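Local coordinates for TouB protein (Pseudomonas stutzeri, PDB 2INC) that probably serves as a ubiquitin-fold component of the toluene o-xylene monooxygenase system, which is thought to oxidise aromatic hydrocarbons, at residues 17-20 with 21-25; 31-34 with 35-39. All coordinates share one frame; numbering follows the deposited sequence.

Interaction 1. Residues 17-20 with 21-25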
# COMPACT_ATOMS: atom_id res chain seq x y z
N VAL C 17 30.58 -41.71 18.13
CA VAL C 17 30.99 -42.18 19.46
C VAL C 17 32.47 -42.59 19.34
O VAL C 17 32.80 -43.53 18.61
CB VAL C 17 30.15 -43.39 19.92
CG1 VAL C 17 30.63 -43.91 21.26
CG2 VAL C 17 28.69 -43.01 20.04
N PRO C 18 33.36 -41.81 19.97
CA PRO C 18 34.76 -42.24 20.02
C PRO C 18 34.91 -43.45 20.93
O PRO C 18 34.30 -43.52 22.00
CB PRO C 18 35.49 -41.02 20.60
CG PRO C 18 34.47 -40.23 21.31
CD PRO C 18 33.13 -40.54 20.67
N VAL C 19 35.64 -44.44 20.46
CA VAL C 19 35.91 -45.61 21.28
C VAL C 19 37.43 -45.72 21.33
O VAL C 19 38.12 -44.90 20.72
CB VAL C 19 35.27 -46.91 20.71
CG1 VAL C 19 33.76 -46.83 20.72
CG2 VAL C 19 35.77 -47.23 19.33
N ASP C 20 37.96 -46.71 22.04
CA ASP C 20 39.40 -46.96 22.06
C ASP C 20 39.73 -48.24 21.29
O ASP C 20 38.94 -49.18 21.33
CB ASP C 20 39.85 -47.15 23.49
CG ASP C 20 41.35 -47.09 23.62
OD1 ASP C 20 41.90 -45.96 23.73
OD2 ASP C 20 41.96 -48.19 23.62
N THR C 21 40.87 -48.29 20.61
CA THR C 21 41.28 -49.50 19.87
C THR C 21 41.43 -50.75 20.80
O THR C 21 41.32 -51.90 20.36
CB THR C 21 42.59 -49.26 19.06
OG1 THR C 21 43.60 -48.68 19.91
CG2 THR C 21 42.34 -48.28 17.91
N GLU C 22 41.62 -50.48 22.09
CA GLU C 22 41.69 -51.54 23.10
C GLU C 22 40.33 -51.98 23.70
O GLU C 22 40.27 -52.96 24.45
CB GLU C 22 42.66 -51.09 24.21
CG GLU C 22 44.06 -50.76 23.69
CD GLU C 22 44.61 -51.87 22.78
OE1 GLU C 22 45.04 -51.57 21.63
OE2 GLU C 22 44.58 -53.05 23.21
N ASP C 23 39.25 -51.26 23.41
CA ASP C 23 37.96 -51.64 23.93
C ASP C 23 37.54 -52.98 23.39
O ASP C 23 37.81 -53.33 22.24
CB ASP C 23 36.87 -50.60 23.58
CG ASP C 23 37.06 -49.30 24.33
OD1 ASP C 23 37.77 -49.31 25.36
OD2 ASP C 23 36.52 -48.24 23.90
N THR C 24 36.90 -53.75 24.26
CA THR C 24 36.12 -54.91 23.89
C THR C 24 34.78 -54.46 23.27
O THR C 24 34.31 -53.35 23.55
CB THR C 24 35.81 -55.64 25.19
OG1 THR C 24 37.05 -56.17 25.72
CG2 THR C 24 34.93 -56.77 24.93
N MET C 25 34.10 -55.33 22.52
CA MET C 25 32.75 -54.98 22.07
C MET C 25 31.81 -54.57 23.22
O MET C 25 31.04 -53.60 23.08
CB MET C 25 32.14 -56.06 21.19
CG MET C 25 32.99 -56.26 19.92
SD MET C 25 33.14 -54.73 18.90
CE MET C 25 34.81 -54.91 18.25
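Asp20 and Asp23 hold each other across a type I beta turn, each giving a backbone N-H and each accepting one. The frame of the turn is the bond from Asp23 N to Asp20 O, 3.0 Å long, closing the stretch in which the chain leaves strand 14-19 and bends toward helix 25-33.

Two carboxylates fasten this frame. Asp20 has CG anti to its own N (chi1 -166°), which swings the acid forward over the turn; OD2 then takes the N-H of Glu22 at 2.8 Å on its anti side, somewhat out of the carboxylate plane. That bond makes an Asx turn. From the other end, Asp23 OD2 receives Asp20 N at 2.8 Å in a nearly straight bond, although the donor arrives from well above the carboxylate plane. The same oxygen forms a salt bridge to Lys31 on the helix. With an alanine in place of Asp23, Asp20 N and the ammonium of Lys31 would probably be left without this shared acceptor, and the turn would rely on its backbone bond and the Asp20 carboxylate.

Close packing adds to the polar bonds. Asp20 OD2 lies 3.0 Å from Glu22 CB, a tight fit, while Asp23 OD2 also comes within 3.7 Å of Val19 CB. Thr21 N is buried in the turn and has no hydrogen-bond partner in the model, its angle to Asp20 OD2 being poor.

Acids gather here: Asp20 OD2 is 5.0 Å from Glu22 OE1, and the two carboxylate planes stand 73° apart. Their mutual repulsion is likely to be eased by the backbone N-H groups turned toward Asp20 and Asp23 and by the positive charge of Lys31, which would favour ionised aspartates.

Interaction 2. Residues 31-34 with 35-39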
# COMPACT_ATOMS: atom_id res chain seq x y z
N LYS C 31 29.94 -47.43 25.85
CA LYS C 31 30.22 -46.10 25.37
C LYS C 31 29.09 -45.58 24.48
O LYS C 31 28.67 -44.45 24.64
CB LYS C 31 31.56 -46.06 24.64
CG LYS C 31 32.72 -45.82 25.61
CD LYS C 31 34.03 -46.17 24.96
CE LYS C 31 35.21 -45.75 25.81
NZ LYS C 31 36.47 -46.29 25.19
N CYS C 32 28.60 -46.41 23.59
CA CYS C 32 27.42 -46.08 22.79
C CYS C 32 26.16 -45.86 23.63
O CYS C 32 25.47 -44.83 23.49
CB CYS C 32 27.18 -47.19 21.76
SG CYS C 32 28.55 -47.26 20.57
N ALA C 33 25.85 -46.82 24.52
CA ALA C 33 24.66 -46.78 25.36
C ALA C 33 24.53 -45.44 26.04
O ALA C 33 23.43 -44.94 26.20
CB ALA C 33 24.72 -47.91 26.44
N TYR C 34 25.66 -44.86 26.43
CA TYR C 34 25.70 -43.60 27.13
C TYR C 34 24.95 -42.47 26.37
O TYR C 34 24.43 -41.52 26.97
CB TYR C 34 27.17 -43.21 27.34
CG TYR C 34 27.36 -41.89 28.01
CD1 TYR C 34 27.39 -41.80 29.40
CD2 TYR C 34 27.47 -40.72 27.28
CE1 TYR C 34 27.55 -40.57 30.04
CE2 TYR C 34 27.61 -39.47 27.92
CZ TYR C 34 27.66 -39.42 29.29
OH TYR C 34 27.81 -38.21 29.94
N HIS C 35 24.92 -42.57 25.04
CA HIS C 35 24.35 -41.52 24.20
C HIS C 35 22.93 -41.85 23.76
O HIS C 35 22.34 -41.08 22.98
CB HIS C 35 25.25 -41.26 22.98
CG HIS C 35 26.57 -40.66 23.34
ND1 HIS C 35 26.70 -39.36 23.81
CD2 HIS C 35 27.82 -41.18 23.34
CE1 HIS C 35 27.97 -39.12 24.09
NE2 HIS C 35 28.67 -40.21 23.81
N SER C 36 22.37 -42.96 24.25
CA SER C 36 21.04 -43.41 23.81
C SER C 36 20.14 -43.91 24.94
O SER C 36 19.01 -43.44 25.07
CB SER C 36 21.17 -44.50 22.76
OG SER C 36 21.94 -44.02 21.64
N ILE C 37 20.65 -44.86 25.75
CA ILE C 37 19.85 -45.43 26.87
C ILE C 37 19.56 -44.31 27.87
O ILE C 37 20.47 -43.54 28.24
CB ILE C 37 20.55 -46.65 27.55
CG1 ILE C 37 20.79 -47.82 26.58
CG2 ILE C 37 19.79 -47.10 28.88
CD1 ILE C 37 19.53 -48.57 26.13
N ASN C 38 18.30 -44.23 28.32
CA ASN C 38 17.90 -43.15 29.23
C ASN C 38 17.97 -41.74 28.61
O ASN C 38 17.86 -40.73 29.32
CB ASN C 38 18.72 -43.18 30.53
CG ASN C 38 18.31 -44.33 31.43
OD1 ASN C 38 17.10 -44.59 31.61
ND2 ASN C 38 19.30 -45.06 31.95
N ARG C 39 18.14 -41.69 27.28
CA ARG C 39 18.06 -40.43 26.56
C ARG C 39 16.73 -40.14 25.85
O ARG C 39 16.17 -39.11 26.16
CB ARG C 39 19.37 -40.12 25.79
CG ARG C 39 20.50 -39.58 26.72
CD ARG C 39 21.78 -39.21 25.94
NE ARG C 39 22.91 -38.94 26.84
CZ ARG C 39 23.22 -37.73 27.30
NH1 ARG C 39 22.49 -36.68 26.97
NH2 ARG C 39 24.25 -37.57 28.12
O HOH W 1 24.44 -44.61 20.63
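Tyr34 sets the edge of its ring on the face of His35 in a T-shaped pair: CD2 stands 3.6 Å above the imidazole plane, over its centre, with the two planes 83° apart. A chi1 of 178° points the phenol away from the Tyr34 N and brings the ring edge, CD2 leading, over the imidazole of the next residue.

Beside this pair Arg39 reaches back on an extended chain, and its NE donates to Tyr34 O at 3.0 Å, the oxygen lying at the guanidinium edge and the donor in the carbonyl plane. NH2 sits obliquely to the phenol ring, 3.9 Å from Tyr34 CE2. Both polar ends are engaged by another protein chain of the assembly: there the Tyr34 hydroxyl hydrogen-bonds an acidic side chain, and Arg39 NH2 forms a salt bridge to an acidic side chain of that chain.

Underneath, the end of the helix fixes the backbone. Cys32 O accepts His35 N, and Ala33 O accepts two donors, Ser36 N at 3.0 Å and Ile37 N at 2.8 Å. A water joins Cys32 O to Ser36 OG, which also bonds Asp11. Ile37 CG1 rests on Ala33 CB.

Inward from here the turn meets the sheet: Cys32 packs on Ile4 and Val17, His35 on Gln15 and Val17 of strand 14-19, and Ile37 on Phe8 of strand 2-8 and Phe81 of strand 76-82.

Overall arrangement
From the N terminus, strand 2-8 is followed by its antiparallel neighbour, strand 14-19, an outermost strand within this chain. Interaction 1 closes the turn that leaves it for helix 25-33, and interaction 2 closes the turn at the far end of that helix, before the chain goes on to strand 48-53. The two are in series, neither nested nor crossed, with centres about 15 Å apart. They touch: Lys31 of the helix reaches back to the loop before it, and the turn after the helix rests on strand 14-19. Together they bracket the helix laid on the mixed sheet of this ubiquitin-like beta-grasp fold; interaction 2 also faces another protein chain.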